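Local coordinates for uncharacterized protein (Methylibium petroleiphilum, PDB 3PL0), which probably acts as an iron-dependent dioxygenase built on the cupin (double-stranded beta-helix) fold, at residues F24-P29 with V199-E204; G71-T76 with E108-E113; G80-V85 with L123-G128; T188-A193 with L210-Q215. All coordinates share one frame; numbering follows the deposited sequence. Where two conformers were deposited one is given.

Contact 1 opens first, at strand 24-27 near the N terminus, and closes only at 199-204, so contacts 2 and 3 are both nested inside its long loop. Contact 2 opens at 71-76 and contact 3 at 80-85; they close at 108-113 and 123-128 in the same order and therefore cross. They tie two neighbouring strands of the large sheet to a loop and to helix 118-134. Contact 4 opens at 188-193, before contact 1 closes, and ends at 210-215, so these two also cross. Contacts 1 and 4 touch and join the large sheet to the three-stranded one; Leu127 of contact 3 packs on Leu211 of contact 4.

Contact 1 of 4, residues F24-P29 with V199-E204; sequences FCVLTP and VRFTLE
Phe24 and Val26 of strand 24-27 meet Val199 and Phe201 of strand 198-201 wholly through carbon, in two pairs where each side gives one ring and one valine. In the first pair the side chains approach head-on: the far end of the Phe24 ring meets one branch of Val199, with CZ 3.6 Å from Val199 CG2 and CE2 4.0 Å from the same methyl. The Phe24 torsion (chi1 75°), with CG between the backbone N and the carbonyl carbon, directs the ring end toward Val199. In the second pair, Val26 and Phe201 lie alongside, pointing opposite ways, and Val26 CG2 lies 4.2 Å from Phe201 CZ, a looser touch. Both methyls approach their rings obliquely. The Phe201 ring is also flanked at its edge, in plane, by Val199 CG2 and Leu203 CD2.

The backbone hydrogen bonds run within each sheet; none crosses the contact. Cys25 and Leu27 bond by their backbones to Leu211 and Val209, while Val199 and Phe201 bond to Val190 and Thr188. Past the strand, Thr28 is the N-cap of helix 29-36, its OG1 accepting from Ala31 N.

Such spacing, with Phe24 CA and Val199 CA 10.5 Å apart, is that of two sheets packed face to face, as in the double-stranded beta-helix. Large rings and branched valines suit this interior because they fill the gap between sheets without bringing in polar groups; the contact rests on hydrophobic burial and shape, while the strands' backbone hydrogen bonds stay within their own sheets.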
loop_
_atom_site.group_PDB
_atom_site.type_symbol
_atom_site.label_atom_id
_atom_site.label_comp_id
_atom_site.label_asym_id
_atom_site.label_seq_id
_atom_site.Cartn_x
_atom_site.Cartn_y
_atom_site.Cartn_z
ATOM N N PHE A 24 4.002 -12.567 -4.623
ATOM C CA PHE A 24 3.553 -11.225 -5.040
ATOM C C PHE A 24 3.052 -11.302 -6.462
ATOM O O PHE A 24 3.312 -12.267 -7.181
ATOM C CB PHE A 24 4.654 -10.169 -4.944
ATOM C CG PHE A 24 5.697 -10.259 -6.046
ATOM C CD1 PHE A 24 6.693 -11.221 -5.999
ATOM C CD2 PHE A 24 5.653 -9.412 -7.131
ATOM C CE1 PHE A 24 7.621 -11.325 -7.015
ATOM C CE2 PHE A 24 6.596 -9.524 -8.173
ATOM C CZ PHE A 24 7.563 -10.467 -8.098
ATOM N N CYS A 25 2.336 -10.278 -6.865
ATOM C CA CYS A 25 2.064 -10.081 -8.264
ATOM C C CYS A 25 1.712 -8.615 -8.499
ATOM O O CYS A 25 1.329 -7.898 -7.560
ATOM C CB CYS A 25 0.941 -10.980 -8.738
ATOM S SG CYS A 25 -0.667 -10.583 -8.063
ATOM N N VAL A 26 1.826 -8.199 -9.749
ATOM C CA VAL A 26 1.467 -6.863 -10.158
ATOM C C VAL A 26 0.202 -6.910 -11.003
ATOM O O VAL A 26 0.152 -7.677 -11.951
ATOM C CB VAL A 26 2.613 -6.273 -10.973
ATOM C CG1 VAL A 26 2.249 -4.836 -11.526
ATOM C CG2 VAL A 26 3.911 -6.257 -10.121
ATOM N N LEU A 27 -0.797 -6.083 -10.675
ATOM C CA LEU A 27 -1.977 -5.901 -11.523
ATOM C C LEU A 27 -1.798 -4.590 -12.301
ATOM O O LEU A 27 -1.615 -3.513 -11.700
ATOM C CB LEU A 27 -3.261 -5.802 -10.680
ATOM C CG LEU A 27 -3.526 -6.934 -9.687
ATOM C CD1 LEU A 27 -4.815 -6.620 -8.967
ATOM C CD2 LEU A 27 -3.640 -8.308 -10.421
ATOM N N THR A 28 -1.884 -4.671 -13.625
ATOM C CA THR A 28 -1.920 -3.473 -14.451
ATOM C C THR A 28 -3.230 -2.744 -14.123
ATOM O O THR A 28 -4.181 -3.369 -13.597
ATOM C CB THR A 28 -1.892 -3.819 -15.960
ATOM O OG1 THR A 28 -3.071 -4.567 -16.319
ATOM C CG2 THR A 28 -0.636 -4.647 -16.330
ATOM N N PRO A 29 -3.320 -1.442 -14.450
ATOM C CA PRO A 29 -4.597 -0.738 -14.281
ATOM C C PRO A 29 -5.773 -1.443 -14.966
ATOM O O PRO A 29 -6.868 -1.459 -14.428
ATOM C CB PRO A 29 -4.320 0.634 -14.891
ATOM C CG PRO A 29 -2.810 0.791 -14.839
ATOM C CD PRO A 29 -2.302 -0.580 -15.067
ATOM N N VAL A 199 13.296 -8.938 -7.343
ATOM C CA VAL A 199 12.977 -8.141 -8.537
ATOM C C VAL A 199 12.946 -6.634 -8.257
ATOM O O VAL A 199 12.672 -6.216 -7.142
ATOM C CB VAL A 199 11.644 -8.590 -9.154
ATOM C CG1 VAL A 199 11.772 -10.050 -9.665
ATOM C CG2 VAL A 199 10.489 -8.416 -8.140
ATOM N N ARG A 200 13.289 -5.836 -9.267
ATOM C CA ARG A 200 13.151 -4.391 -9.255
ATOM C C ARG A 200 12.290 -3.921 -10.407
ATOM O O ARG A 200 12.362 -4.441 -11.503
ATOM C CB ARG A 200 14.481 -3.659 -9.351
ATOM C CG ARG A 200 15.249 -3.800 -10.672
ATOM C CD ARG A 200 16.568 -3.119 -10.521
ATOM N NE ARG A 200 17.322 -3.174 -11.757
ATOM C CZ ARG A 200 17.542 -2.136 -12.560
ATOM N NH1 ARG A 200 17.078 -0.929 -12.240
ATOM N NH2 ARG A 200 18.245 -2.307 -13.685
ATOM N N PHE A 201 11.412 -2.969 -10.129
ATOM C CA PHE A 201 10.593 -2.406 -11.181
ATOM C C PHE A 201 10.058 -1.063 -10.680
ATOM O O PHE A 201 9.954 -0.837 -9.493
ATOM C CB PHE A 201 9.439 -3.353 -11.530
ATOM C CG PHE A 201 8.629 -3.788 -10.354
ATOM C CD1 PHE A 201 8.980 -4.922 -9.641
ATOM C CD2 PHE A 201 7.524 -3.070 -9.950
ATOM C CE1 PHE A 201 8.241 -5.295 -8.543
ATOM C CE2 PHE A 201 6.776 -3.440 -8.881
ATOM C CZ PHE A 201 7.136 -4.535 -8.144
ATOM N N THR A 202 9.738 -0.161 -11.595
ATOM C CA THR A 202 9.247 1.150 -11.222
ATOM C C THR A 202 7.796 1.258 -11.602
ATOM O O THR A 202 7.450 1.110 -12.772
ATOM C CB THR A 202 10.044 2.252 -11.914
ATOM O OG1 THR A 202 11.414 2.142 -11.533
ATOM C CG2 THR A 202 9.519 3.616 -11.516
ATOM N N LEU A 203 6.955 1.516 -10.611
ATOM C CA LEU A 203 5.546 1.772 -10.864
ATOM C C LEU A 203 5.409 3.155 -11.487
ATOM O O LEU A 203 5.898 4.129 -10.940
ATOM C CB LEU A 203 4.729 1.667 -9.562
ATOM C CG LEU A 203 4.756 0.282 -8.879
ATOM C CD1 LEU A 203 4.272 0.375 -7.423
ATOM C CD2 LEU A 203 4.000 -0.756 -9.623
ATOM N N GLU A 204 4.733 3.212 -12.631
ATOM C CA GLU A 204 4.593 4.429 -13.411
ATOM C C GLU A 204 3.171 4.756 -13.857
ATOM O O GLU A 204 2.886 5.929 -14.081
ATOM C CB GLU A 204 5.487 4.357 -14.661
ATOM C CG GLU A 204 6.971 4.244 -14.322
ATOM C CD GLU A 204 7.902 4.252 -15.551
ATOM O OE1 GLU A 204 7.517 3.692 -16.598
ATOM O OE2 GLU A 204 9.034 4.797 -15.434
#

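Contact 2 of 4, residues G71-T76 with E108-E113; sequences GCFMQT and EPLSNE
Leu110 carries its CG anti to its own carbonyl carbon (chi1 -54°), and the nearly extended second torsion (chi2 174°) drives CD1 on toward strand 65-77; Phe73 has a like first torsion (chi1 -52°), which brings the far end of its ring to that methyl. CD1 touches two residues at once. It sits at the edge of the Phe73 ring, near its plane, 3.7 Å from Phe73 CZ, and it lies 3.6 Å from Gly71 CA. Leu110 CG follows at the same distance, 3.6 Å, from Gly71 N. Glycine suits this point of the strand: a CB on it would clash with Leu110 CD1. A serine in place of Leu110 would probably leave a gap over Gly71 and the edge of the Phe73 ring without its methyl neighbour.

A loop leucine is thus packed over a glycine of the large cupin sheet. Ser111 caps the short helix 112-115 by bonding through OG to Met114 N. Strand 65-77 runs between strands 80-84 and 141-152, and Leu110 also rests on Pro148 of the latter. The Phe73 ring meets that of Trp120, on helix 118-134, and touches Leu82, while Pro109 O takes a hydrogen bond from Arg69, earlier on the same strand.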
loop_
_atom_site.group_PDB
_atom_site.type_symbol
_atom_site.label_atom_id
_atom_site.label_comp_id
_atom_site.label_asym_id
_atom_site.label_seq_id
_atom_site.Cartn_x
_atom_site.Cartn_y
_atom_site.Cartn_z
ATOM N N GLY A 71 -6.934 5.354 8.008
ATOM C CA GLY A 71 -8.302 4.948 8.248
ATOM C C GLY A 71 -8.381 3.449 8.264
ATOM O O GLY A 71 -7.585 2.780 7.591
ATOM N N CYS A 72 -9.351 2.918 9.015
ATOM C CA CYS A 72 -9.431 1.471 9.200
ATOM C C CYS A 72 -10.846 0.958 8.959
ATOM O O CYS A 72 -11.857 1.695 9.113
ATOM C CB CYS A 72 -8.970 1.079 10.599
ATOM S SG CYS A 72 -7.258 1.599 10.996
ATOM N N PHE A 73 -10.900 -0.321 8.606
ATOM C CA PHE A 73 -12.102 -0.945 8.179
ATOM C C PHE A 73 -12.087 -2.392 8.606
ATOM O O PHE A 73 -11.030 -2.940 8.940
ATOM C CB PHE A 73 -12.213 -0.866 6.653
ATOM C CG PHE A 73 -12.032 0.514 6.110
ATOM C CD1 PHE A 73 -10.745 1.036 5.927
ATOM C CD2 PHE A 73 -13.118 1.303 5.778
ATOM C CE1 PHE A 73 -10.566 2.319 5.444
ATOM C CE2 PHE A 73 -12.937 2.599 5.291
ATOM C CZ PHE A 73 -11.643 3.105 5.124
HETATM N N MSE A 74 -13.284 -2.976 8.587
HETATM C CA MSE A 74 -13.446 -4.426 8.716
HETATM C C MSE A 74 -14.302 -4.925 7.564
HETATM O O MSE A 74 -15.383 -4.362 7.252
HETATM C CB MSE A 74 -14.050 -4.838 10.071
HETATM C CG MSE A 74 -13.978 -6.353 10.389
HETATM SE SE MSE A 74 -14.458 -6.763 12.269
HETATM C CE MSE A 74 -16.370 -6.314 12.139
ATOM N N GLN A 75 -13.794 -5.969 6.930
ATOM C CA GLN A 75 -14.461 -6.607 5.844
ATOM C C GLN A 75 -14.901 -7.959 6.332
ATOM O O GLN A 75 -14.105 -8.703 6.877
ATOM C CB GLN A 75 -13.535 -6.798 4.672
ATOM C CG GLN A 75 -14.208 -7.499 3.492
ATOM C CD GLN A 75 -13.295 -7.673 2.290
ATOM O OE1 GLN A 75 -12.097 -7.550 2.407
ATOM N NE2 GLN A 75 -13.879 -8.005 1.130
ATOM N N THR A 76 -16.180 -8.251 6.138
ATOM C CA THR A 76 -16.711 -9.592 6.325
ATOM C C THR A 76 -16.897 -10.238 4.955
ATOM O O THR A 76 -17.421 -9.636 4.032
ATOM C CB THR A 76 -18.040 -9.540 7.117
ATOM O OG1 THR A 76 -17.858 -8.716 8.281
ATOM C CG2 THR A 76 -18.520 -10.951 7.536
ATOM N N GLU A 108 -4.019 11.684 10.951
ATOM C CA GLU A 108 -5.293 12.305 10.630
ATOM C C GLU A 108 -6.176 11.322 9.822
ATOM O O GLU A 108 -5.673 10.548 8.982
ATOM C CB GLU A 108 -5.053 13.575 9.822
ATOM C CG GLU A 108 -4.288 14.674 10.553
ATOM C CD GLU A 108 -5.055 15.194 11.769
ATOM O OE1 GLU A 108 -6.248 15.547 11.609
ATOM O OE2 GLU A 108 -4.460 15.245 12.872
ATOM N N PRO A 109 -7.486 11.328 10.092
ATOM C CA PRO A 109 -8.385 10.440 9.372
ATOM C C PRO A 109 -8.573 10.755 7.888
ATOM O O PRO A 109 -8.511 11.897 7.431
ATOM C CB PRO A 109 -9.726 10.580 10.114
ATOM C CG PRO A 109 -9.555 11.711 11.078
ATOM C CD PRO A 109 -8.157 12.139 11.118
ATOM N N LEU A 110 -8.849 9.705 7.147
ATOM C CA LEU A 110 -9.207 9.809 5.753
ATOM C C LEU A 110 -10.412 10.720 5.599
ATOM O O LEU A 110 -11.255 10.858 6.513
ATOM C CB LEU A 110 -9.579 8.417 5.222
ATOM C CG LEU A 110 -8.604 7.262 5.390
ATOM C CD1 LEU A 110 -9.228 5.921 4.930
ATOM C CD2 LEU A 110 -7.289 7.567 4.657
ATOM N N SER A 111 -10.490 11.351 4.437
ATOM C CA SER A 111 -11.642 12.126 4.092
ATOM C C SER A 111 -12.862 11.228 4.095
ATOM O O SER A 111 -12.898 10.170 3.468
ATOM C CB SER A 111 -11.481 12.743 2.702
ATOM O OG SER A 111 -12.739 12.900 2.081
ATOM N N ASN A 112 -13.911 11.690 4.736
ATOM C CA ASN A 112 -15.144 10.956 4.710
ATOM C C ASN A 112 -15.756 10.831 3.292
ATOM O O ASN A 112 -16.311 9.808 2.939
ATOM C CB ASN A 112 -16.126 11.633 5.650
ATOM C CG ASN A 112 -17.217 10.728 6.023
ATOM O OD1 ASN A 112 -18.340 10.936 5.613
ATOM N ND2 ASN A 112 -16.884 9.641 6.710
ATOM N N GLU A 113 -15.622 11.863 2.473
ATOM C CA GLU A 113 -16.121 11.833 1.098
ATOM C C GLU A 113 -15.373 10.746 0.309
ATOM O O GLU A 113 -15.988 9.954 -0.391
ATOM C CB GLU A 113 -15.922 13.186 0.440
ATOM C CG GLU A 113 -17.039 13.623 -0.470
#

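Contact 3 of 4, residues G80-V85 with L123-G128; sequences GQLETV and LLVALG
Leu82 points from strand 80-84 at helix 118-134 and meets it at two levels. At its root, CB lies 3.9 Å from Val125 CG2, the branch that stands anti to that valine's carbonyl carbon. CG then turns anti to the backbone N (chi1 -175°), carrying the side chain past Val125 to Leu124. At the tip, CD2 comes to 4.1 Å from Leu124 CB, the two leucine side chains crossing at about a right angle. A leucine fits here because it is long enough to span successive helix residues, and the compact Val125 lets the strand come near.

Gln81 and Glu83 flank Leu82, and Gln81 points away from the helix. Gln81 NE2 donates to Glu83 OE1 over 3.2 Å; the oxygen lies in the amide plane, the donor approaches from above the carboxylate plane, and the bond is bent, 136° at the hydrogen.

The helix packs across one face of the large antiparallel sheet of the cupin fold, with Leu124 resting on Phe73, Ile144 and Leu243. Hydrogen bonds also join helix and sheet: Gln75 NE2 with Val125 O, and Tyr245 OH with Leu124 O. Ala126 packs on helix 29-36, while Leu127 touches both that helix and strand 237-246.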
loop_
_atom_site.group_PDB
_atom_site.type_symbol
_atom_site.label_atom_id
_atom_site.label_comp_id
_atom_site.label_asym_id
_atom_site.label_seq_id
_atom_site.Cartn_x
_atom_site.Cartn_y
_atom_site.Cartn_z
ATOM N N GLY A 80 -20.887 -10.813 2.400
ATOM C CA GLY A 80 -19.951 -9.741 2.103
ATOM C C GLY A 80 -20.440 -8.443 2.689
ATOM O O GLY A 80 -21.570 -8.027 2.422
ATOM N N GLN A 81 -19.595 -7.825 3.507
ATOM C CA GLN A 81 -19.802 -6.432 3.888
ATOM C C GLN A 81 -18.482 -5.727 4.185
ATOM O O GLN A 81 -17.532 -6.346 4.612
ATOM C CB GLN A 81 -20.704 -6.397 5.103
ATOM C CG GLN A 81 -21.388 -5.078 5.375
ATOM C CD GLN A 81 -22.318 -5.206 6.590
ATOM O OE1 GLN A 81 -23.563 -5.415 6.467
ATOM N NE2 GLN A 81 -21.698 -5.157 7.785
ATOM N N LEU A 82 -18.448 -4.431 3.946
ATOM C CA LEU A 82 -17.363 -3.588 4.392
ATOM C C LEU A 82 -17.919 -2.449 5.228
ATOM O O LEU A 82 -18.921 -1.798 4.849
ATOM C CB LEU A 82 -16.615 -3.007 3.183
ATOM C CG LEU A 82 -15.357 -2.178 3.518
ATOM C CD1 LEU A 82 -14.214 -3.093 3.920
ATOM C CD2 LEU A 82 -14.959 -1.343 2.346
ATOM N N GLU A 83 -17.259 -2.198 6.357
ATOM C CA GLU A 83 -17.668 -1.164 7.287
ATOM C C GLU A 83 -16.472 -0.415 7.866
ATOM O O GLU A 83 -15.367 -0.960 7.981
ATOM C CB GLU A 83 -18.490 -1.759 8.425
ATOM C CG GLU A 83 -17.686 -2.592 9.384
ATOM C CD GLU A 83 -18.557 -3.562 10.180
ATOM O OE1 GLU A 83 -19.095 -4.525 9.606
ATOM O OE2 GLU A 83 -18.716 -3.335 11.384
ATOM N N THR A 84 -16.702 0.838 8.214
ATOM C CA THR A 84 -15.690 1.634 8.891
ATOM C C THR A 84 -15.565 1.107 10.324
ATOM O O THR A 84 -16.457 0.402 10.830
ATOM C CB THR A 84 -16.106 3.111 8.937
ATOM O OG1 THR A 84 -17.417 3.209 9.519
ATOM C CG2 THR A 84 -16.149 3.714 7.519
ATOM N N VAL A 85 -14.467 1.456 10.975
ATOM C CA VAL A 85 -14.338 1.272 12.398
ATOM C C VAL A 85 -13.780 2.572 12.939
ATOM O O VAL A 85 -13.222 3.389 12.178
ATOM C CB VAL A 85 -13.414 0.094 12.776
ATOM C CG1 VAL A 85 -13.753 -1.144 11.936
ATOM C CG2 VAL A 85 -11.916 0.456 12.649
ATOM N N LEU A 123 -12.442 -1.355 -4.491
ATOM C CA LEU A 123 -11.028 -1.633 -4.296
ATOM C C LEU A 123 -10.811 -2.504 -3.053
ATOM O O LEU A 123 -10.299 -3.597 -3.162
ATOM C CB LEU A 123 -10.239 -0.339 -4.137
ATOM C CG LEU A 123 -8.700 -0.493 -4.031
ATOM C CD1 LEU A 123 -8.098 -1.217 -5.314
ATOM C CD2 LEU A 123 -8.056 0.837 -3.772
ATOM N N LEU A 124 -11.182 -2.011 -1.871
ATOM C CA LEU A 124 -10.903 -2.771 -0.660
ATOM C C LEU A 124 -11.552 -4.156 -0.643
ATOM O O LEU A 124 -10.960 -5.108 -0.156
ATOM C CB LEU A 124 -11.273 -2.016 0.610
ATOM C CG LEU A 124 -10.273 -0.984 1.107
ATOM C CD1 LEU A 124 -9.949 0.124 0.025
ATOM C CD2 LEU A 124 -10.822 -0.375 2.437
ATOM N N VAL A 125 -12.771 -4.260 -1.151
ATOM C CA VAL A 125 -13.506 -5.514 -1.126
ATOM C C VAL A 125 -12.883 -6.555 -2.059
ATOM O O VAL A 125 -12.679 -7.703 -1.654
ATOM C CB VAL A 125 -15.003 -5.293 -1.451
ATOM C CG1 VAL A 125 -15.748 -6.633 -1.779
ATOM C CG2 VAL A 125 -15.696 -4.593 -0.264
ATOM N N ALA A 126 -12.599 -6.163 -3.293
ATOM C CA ALA A 126 -12.097 -7.087 -4.323
ATOM C C ALA A 126 -10.768 -7.674 -3.893
ATOM O O ALA A 126 -10.530 -8.890 -4.051
ATOM C CB ALA A 126 -11.948 -6.379 -5.707
ATOM N N LEU A 127 -9.930 -6.823 -3.316
ATOM C CA LEU A 127 -8.616 -7.263 -2.847
ATOM C C LEU A 127 -8.748 -8.199 -1.630
ATOM O O LEU A 127 -8.037 -9.198 -1.519
ATOM C CB LEU A 127 -7.704 -6.074 -2.517
ATOM C CG LEU A 127 -7.305 -5.161 -3.686
ATOM C CD1 LEU A 127 -6.619 -3.961 -3.090
ATOM C CD2 LEU A 127 -6.395 -5.928 -4.675
ATOM N N GLY A 128 -9.669 -7.889 -0.733
ATOM C CA GLY A 128 -9.973 -8.798 0.400
ATOM C C GLY A 128 -10.464 -10.165 -0.043
ATOM O O GLY A 128 -10.085 -11.196 0.547
#

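Contact 4 of 4, residues T188-A193 with L210-Q215; sequences TRVFDA and LLLDDQ
Thr188 and Val190 meet Leu210 and Leu212 through methyls, and the rings of Phe24 and Phe201 from neighbouring strands also pack on them. The carboxylate of Asp213 carries a hydrogen bond within its own segment. Its OD1 accepts from Gln215 N over 3.0 Å, the donor lying on the anti side and 35° out of the carboxylate plane. This is an Asx turn, which bends the chain as strand 209-213 ends, while OD2 forms a salt bridge with Arg135.

Thr188 and Leu210 meet tip to tip, with Thr188 CG2 3.7 Å from Leu210 CD2. The threonine rotamer (chi1 -55°) puts CG2 opposite the backbone N and OG1 opposite the carbonyl carbon, so that the methyl makes this contact. Leu210 CD2 also lies 4.0 Å from Val190 CG2, the two side chains alongside and pointing opposite ways. Val190 is shared: its CG1 sits 4.0 Å from Leu212 CD2, and CG2 is 4.1 Å from that same methyl. A beta-branched residue suits this place, because its two methyls can reach both leucines.

The axes of strand pieces 188-192 and 210-213 approach to 9.9 Å, their directions 26° apart, with side chains rather than backbone bonds filling the space. Strand 183-192 runs between strands 198-201 and 217-226, and strand 209-213 between 24-27 and 172-181. Val217 touches Val190 and Leu212, and His219 touches Leu212, so the contact forms part of the core between the two sheets of the cupin fold. Asp214 accepts from the backbone N of Asp168 and Val170, tying the turn after strand 209-213 to the loop that precedes strand 172-181.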
loop_
_atom_site.group_PDB
_atom_site.type_symbol
_atom_site.label_atom_id
_atom_site.label_comp_id
_atom_site.label_asym_id
_atom_site.label_seq_id
_atom_site.Cartn_x
_atom_site.Cartn_y
_atom_site.Cartn_z
ATOM N N THR A 188 10.555 0.097 -6.970
ATOM C CA THR A 188 10.155 -0.928 -5.998
ATOM C C THR A 188 11.091 -2.110 -6.120
ATOM O O THR A 188 11.475 -2.493 -7.233
ATOM C CB THR A 188 8.741 -1.462 -6.303
ATOM O OG1 THR A 188 7.839 -0.354 -6.362
ATOM C CG2 THR A 188 8.257 -2.487 -5.234
ATOM N N ARG A 189 11.436 -2.704 -4.993
ATOM C CA ARG A 189 12.008 -4.057 -4.987
ATOM C C ARG A 189 11.199 -5.010 -4.107
ATOM O O ARG A 189 10.754 -4.624 -3.009
ATOM C CB ARG A 189 13.427 -4.015 -4.461
ATOM C CG ARG A 189 14.428 -3.450 -5.427
ATOM C CD ARG A 189 14.630 -1.975 -5.280
ATOM N NE ARG A 189 15.812 -1.492 -5.993
ATOM C CZ ARG A 189 17.029 -1.483 -5.468
ATOM N NH1 ARG A 189 17.222 -1.905 -4.226
ATOM N NH2 ARG A 189 18.057 -1.026 -6.154
ATOM N N VAL A 190 11.029 -6.251 -4.587
ATOM C CA VAL A 190 10.371 -7.325 -3.839
ATOM C C VAL A 190 11.349 -8.490 -3.769
ATOM O O VAL A 190 11.970 -8.822 -4.788
ATOM C CB VAL A 190 9.086 -7.733 -4.519
ATOM C CG1 VAL A 190 8.370 -8.855 -3.683
ATOM C CG2 VAL A 190 8.191 -6.522 -4.619
ATOM N N PHE A 191 11.560 -9.040 -2.564
ATOM C CA PHE A 191 12.433 -10.175 -2.401
ATOM C C PHE A 191 11.696 -11.329 -1.742
ATOM O O PHE A 191 10.914 -11.121 -0.833
ATOM C CB PHE A 191 13.607 -9.809 -1.496
ATOM C CG PHE A 191 14.434 -8.676 -1.996
ATOM C CD1 PHE A 191 15.509 -8.909 -2.827
ATOM C CD2 PHE A 191 14.159 -7.383 -1.590
ATOM C CE1 PHE A 191 16.296 -7.859 -3.293
ATOM C CE2 PHE A 191 14.928 -6.304 -2.050
ATOM C CZ PHE A 191 16.007 -6.550 -2.906
ATOM N N ASP A 192 12.012 -12.535 -2.153
ATOM C CA ASP A 192 11.690 -13.742 -1.396
ATOM C C ASP A 192 12.184 -13.612 0.048
ATOM O O ASP A 192 13.323 -13.286 0.276
ATOM C CB ASP A 192 12.441 -14.921 -2.014
ATOM C CG ASP A 192 12.003 -16.276 -1.438
ATOM O OD1 ASP A 192 11.222 -16.292 -0.478
ATOM O OD2 ASP A 192 12.470 -17.313 -1.945
ATOM N N ALA A 193 11.334 -13.849 1.028
ATOM C CA ALA A 193 11.766 -13.643 2.401
ATOM C C ALA A 193 12.660 -14.758 2.819
ATOM O O ALA A 193 13.355 -14.582 3.786
ATOM C CB ALA A 193 10.611 -13.555 3.342
ATOM N N LEU A 210 0.547 -3.467 -6.635
ATOM C CA LEU A 210 1.422 -4.525 -6.209
ATOM C C LEU A 210 0.736 -5.243 -5.064
ATOM O O LEU A 210 0.506 -4.640 -4.021
ATOM C CB LEU A 210 2.763 -3.951 -5.732
ATOM C CG LEU A 210 3.772 -4.882 -5.034
ATOM C CD1 LEU A 210 4.179 -5.986 -5.987
ATOM C CD2 LEU A 210 4.980 -4.070 -4.546
ATOM N N LEU A 211 0.465 -6.521 -5.261
ATOM C CA LEU A 211 -0.084 -7.418 -4.247
ATOM C C LEU A 211 1.054 -8.199 -3.613
ATOM O O LEU A 211 1.923 -8.716 -4.343
ATOM C CB LEU A 211 -1.109 -8.382 -4.855
ATOM C CG LEU A 211 -2.306 -7.708 -5.584
ATOM C CD1 LEU A 211 -3.319 -8.710 -6.135
ATOM C CD2 LEU A 211 -3.011 -6.626 -4.675
ATOM N N LEU A 212 1.087 -8.258 -2.276
ATOM C CA LEU A 212 2.160 -8.919 -1.515
ATOM C C LEU A 212 1.576 -9.884 -0.455
ATOM O O LEU A 212 0.649 -9.552 0.266
ATOM C CB LEU A 212 3.007 -7.884 -0.746
ATOM C CG LEU A 212 3.692 -6.765 -1.533
ATOM C CD1 LEU A 212 4.151 -5.637 -0.587
ATOM C CD2 LEU A 212 4.895 -7.305 -2.346
ATOM N N ASP A 213 2.130 -11.080 -0.375
ATOM C CA ASP A 213 1.889 -11.980 0.746
ATOM C C ASP A 213 2.946 -11.618 1.755
ATOM O O ASP A 213 4.149 -11.971 1.647
ATOM C CB ASP A 213 2.016 -13.418 0.304
ATOM C CG ASP A 213 1.844 -14.411 1.438
ATOM O OD1 ASP A 213 1.868 -14.043 2.638
ATOM O OD2 ASP A 213 1.709 -15.591 1.096
ATOM N N ASP A 214 2.496 -10.909 2.763
ATOM C CA ASP A 214 3.400 -10.331 3.748
ATOM C C ASP A 214 4.158 -11.359 4.585
ATOM O O ASP A 214 5.095 -11.015 5.287
ATOM C CB ASP A 214 2.619 -9.405 4.670
ATOM C CG ASP A 214 3.502 -8.449 5.393
ATOM O OD1 ASP A 214 4.236 -7.677 4.710
ATOM O OD2 ASP A 214 3.494 -8.490 6.641
ATOM N N GLN A 215 3.744 -12.618 4.520
ATOM C CA GLN A 215 4.474 -13.701 5.213
ATOM C C GLN A 215 5.525 -14.378 4.316
ATOM O O GLN A 215 6.252 -15.233 4.773
ATOM C CB GLN A 215 3.470 -14.745 5.764
ATOM C CG GLN A 215 2.522 -14.136 6.842
ATOM C CD GLN A 215 1.543 -15.152 7.441
ATOM O OE1 GLN A 215 1.545 -16.334 7.100
ATOM N NE2 GLN A 215 0.697 -14.677 8.324
#